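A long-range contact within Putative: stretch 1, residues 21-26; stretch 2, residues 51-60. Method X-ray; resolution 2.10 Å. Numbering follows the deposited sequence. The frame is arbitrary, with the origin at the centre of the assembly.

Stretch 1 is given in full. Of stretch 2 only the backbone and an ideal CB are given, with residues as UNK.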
# COMPACT_ATOMS: atom_id res chain seq x y z
N ALA A 21 -6.04 16.13 4.39
CA ALA A 21 -6.04 16.55 2.98
C ALA A 21 -5.51 17.98 2.75
O ALA A 21 -5.07 18.32 1.64
CB ALA A 21 -7.43 16.39 2.37
N ASP A 22 -5.55 18.81 3.78
CA ASP A 22 -5.00 20.16 3.67
C ASP A 22 -3.56 20.28 4.18
O ASP A 22 -3.04 21.39 4.30
CB ASP A 22 -5.91 21.18 4.36
CG ASP A 22 -6.13 20.87 5.82
OD1 ASP A 22 -5.85 19.74 6.25
OD2 ASP A 22 -6.62 21.76 6.56
N THR A 23 -2.92 19.15 4.47
CA THR A 23 -1.51 19.14 4.88
C THR A 23 -0.67 18.55 3.75
O THR A 23 -1.23 18.15 2.72
CB THR A 23 -1.31 18.27 6.13
OG1 THR A 23 -1.36 16.89 5.74
CG2 THR A 23 -2.39 18.57 7.17
N PRO A 24 0.67 18.51 3.90
CA PRO A 24 1.41 17.89 2.79
C PRO A 24 1.55 16.37 2.92
O PRO A 24 2.28 15.77 2.13
CB PRO A 24 2.80 18.55 2.89
CG PRO A 24 2.66 19.68 3.90
CD PRO A 24 1.57 19.24 4.82
N MSE A 25 0.87 15.77 3.90
CA MSE A 25 0.90 14.31 4.10
C MSE A 25 0.37 13.54 2.88
O MSE A 25 -0.69 13.85 2.37
CB MSE A 25 0.04 13.95 5.31
CG MSE A 25 0.55 14.52 6.60
SE MSE A 25 1.85 13.28 7.45
CE MSE A 25 0.62 12.12 8.40
N VAL A 26 1.11 12.52 2.44
CA VAL A 26 0.70 11.69 1.31
C VAL A 26 0.63 10.23 1.76
O VAL A 26 1.66 9.65 2.17
CB VAL A 26 1.73 11.77 0.17
CG1 VAL A 26 1.23 10.97 -1.07
CG2 VAL A 26 2.04 13.23 -0.17
N UNK A 51 6.97 16.09 3.58
CA UNK A 51 8.24 16.81 3.48
C UNK A 51 8.57 17.66 4.72
O UNK A 51 9.71 18.09 4.90
CB UNK A 51 8.21 17.71 2.24
N UNK A 52 7.57 17.91 5.57
CA UNK A 52 7.84 18.61 6.83
C UNK A 52 6.94 18.13 7.97
O UNK A 52 5.94 17.43 7.76
CB UNK A 52 7.66 20.12 6.64
N UNK A 53 7.30 18.54 9.19
CA UNK A 53 6.52 18.21 10.38
C UNK A 53 5.16 18.90 10.40
O UNK A 53 5.01 20.00 9.86
CB UNK A 53 7.31 18.59 11.64
N UNK A 54 4.18 18.25 11.04
CA UNK A 54 2.84 18.82 11.22
C UNK A 54 2.32 18.52 12.63
O UNK A 54 3.00 17.85 13.42
CB UNK A 54 1.87 18.27 10.17
N UNK A 55 1.13 19.02 12.96
CA UNK A 55 0.53 18.71 14.25
C UNK A 55 -0.26 17.40 14.15
O UNK A 55 -1.50 17.40 14.17
CB UNK A 55 -0.37 19.85 14.71
N UNK A 56 0.47 16.30 14.05
CA UNK A 56 -0.12 14.98 13.87
C UNK A 56 -1.09 14.64 14.99
O UNK A 56 -2.23 14.24 14.72
CB UNK A 56 0.98 13.92 13.79
N UNK A 57 -0.63 14.78 16.22
CA UNK A 57 -1.47 14.51 17.39
C UNK A 57 -2.78 15.30 17.36
O UNK A 57 -3.86 14.76 17.66
CB UNK A 57 -0.70 14.84 18.67
N UNK A 58 -2.70 16.57 16.96
CA UNK A 58 -3.88 17.42 16.91
C UNK A 58 -4.86 17.03 15.82
O UNK A 58 -6.07 16.93 16.06
CB UNK A 58 -3.46 18.88 16.71
N UNK A 59 -4.34 16.81 14.62
CA UNK A 59 -5.19 16.41 13.50
C UNK A 59 -5.88 15.08 13.81
O UNK A 59 -7.08 14.90 13.56
CB UNK A 59 -4.37 16.30 12.21
N UNK A 60 -5.12 14.14 14.38
CA UNK A 60 -5.70 12.85 14.69
C UNK A 60 -6.85 12.98 15.69
O UNK A 60 -7.92 12.39 15.49
CB UNK A 60 -4.62 11.91 15.24

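Position 51 sets its CA-to-CB bond sideways to stretch 1, and its ideal CB has nothing of that stretch within 5.5 Å. A short side chain would stop in open space, whereas a longer one, apolar or aromatic, could swing back to the ring of Pro-24. The residue is His-51. With chi1 in p, its ring approaches Pro-24 obliquely, CE1 lying 3.4 Å from Pro-24 CB. A water donates to Pro-24 O over 2.7 Å and forms a weak hydrogen bond of 3.3 Å with His-51 ND1, linking the two stretches.

Position 52 also points sideways from an extended backbone (phi/psi -146/168°). Many residues would fit, and a medium-sized or long chain could reach the ring of Pro-24. Lys-52 leaves CB in p and then runs extended, so that its CE packs 3.9 Å from Pro-24 CG. Position 53 points away and leaves the choice open; Lys-53 makes no contact with stretch 1, and its NZ is hydrogen-bonded elsewhere in the structure.

Position 54 is the most constrained by the visible atoms. Its CB points toward stretch 1, 5.1 Å from Thr-23 CB, 5.3 Å from Met-25 CG and 5.4 Å from Pro-24 CD. This largely apolar surface suits valine, leucine, isoleucine or methionine. The residue is Ile-54, whose CG2 lies 4.1 Å from Pro-24 CD while CD1 lies 4.3 Å from Met-25 CG, so its two branches meet different neighbours.

Position 55 is out of reach of stretch 1 and directly precedes a helix, where asparagine, aspartate, serine or threonine would each be apt. Asn-55 fills the N-cap: its OD1 accepts from the backbone N of position 58 at 3.1 Å.

At position 56 CB points sideways, but the selenomethionine methyl lies on this side, so a medium-sized or long apolar chain could meet it. Leu-56 does so, with CD2 4.1 Å from Met-25 CE. Positions 57 and 58 are out of reach and little restricted by stretch 1; they are Leu-57 and Gly-58.

Position 59 directs CB toward stretch 1, although no atom there lies within 5.5 Å of it. The carboxylate of Asp-22 favours a long basic chain, lysine or arginine. Arg-59 folds through three m rotamers and forms a salt bridge with Asp-22, but the modelled 2.3 Å between Asp-22 OD1 and Arg-59 NH2 is too short to be trusted. Thr-23 CG2 covers one guanidinium face, 3.6 Å from Arg-59 NH1. Position 60 is out of reach, so stretch 1 sets no preference and many side chains would do; it is Val-60.

Stretch 2 51-60: HKKINLLGRV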
# COMPACT_ATOMS: atom_id res chain seq x y z
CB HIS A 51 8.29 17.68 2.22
CG HIS A 51 7.49 18.93 2.33
ND1 HIS A 51 6.15 18.99 2.01
CD2 HIS A 51 7.83 20.18 2.75
CE1 HIS A 51 5.70 20.22 2.21
NE2 HIS A 51 6.70 20.96 2.66
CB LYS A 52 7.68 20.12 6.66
CG LYS A 52 6.22 20.57 6.58
CD LYS A 52 6.11 22.02 6.11
CE LYS A 52 4.66 22.39 5.82
NZ LYS A 52 4.53 23.68 5.06
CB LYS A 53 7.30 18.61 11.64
CG LYS A 53 7.84 17.43 12.44
CD LYS A 53 8.94 16.70 11.68
CE LYS A 53 9.41 15.46 12.44
NZ LYS A 53 9.99 15.78 13.77
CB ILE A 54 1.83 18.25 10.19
CG1 ILE A 54 1.55 16.77 10.48
CG2 ILE A 54 2.33 18.44 8.76
CD1 ILE A 54 0.07 16.40 10.45
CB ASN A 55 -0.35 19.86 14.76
CG ASN A 55 -0.82 19.67 16.22
OD1 ASN A 55 -0.47 18.68 16.89
ND2 ASN A 55 -1.60 20.63 16.72
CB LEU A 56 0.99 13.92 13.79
CG LEU A 56 0.58 12.52 13.36
CD1 LEU A 56 0.15 11.67 14.54
CD2 LEU A 56 -0.52 12.58 12.28
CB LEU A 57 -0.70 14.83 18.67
CG LEU A 57 0.46 13.89 19.02
CD1 LEU A 57 1.02 14.23 20.40
CD2 LEU A 57 -0.01 12.47 18.97
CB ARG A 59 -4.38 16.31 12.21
CG ARG A 59 -3.52 17.52 11.89
CD ARG A 59 -4.36 18.79 11.74
NE ARG A 59 -5.22 18.70 10.57
CZ ARG A 59 -5.17 19.53 9.53
NH1 ARG A 59 -4.30 20.54 9.50
NH2 ARG A 59 -6.00 19.34 8.51
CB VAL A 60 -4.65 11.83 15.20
CG1 VAL A 60 -5.34 10.59 15.75
CG2 VAL A 60 -3.71 11.46 14.07
O HOH W 1 4.80 16.04 1.30
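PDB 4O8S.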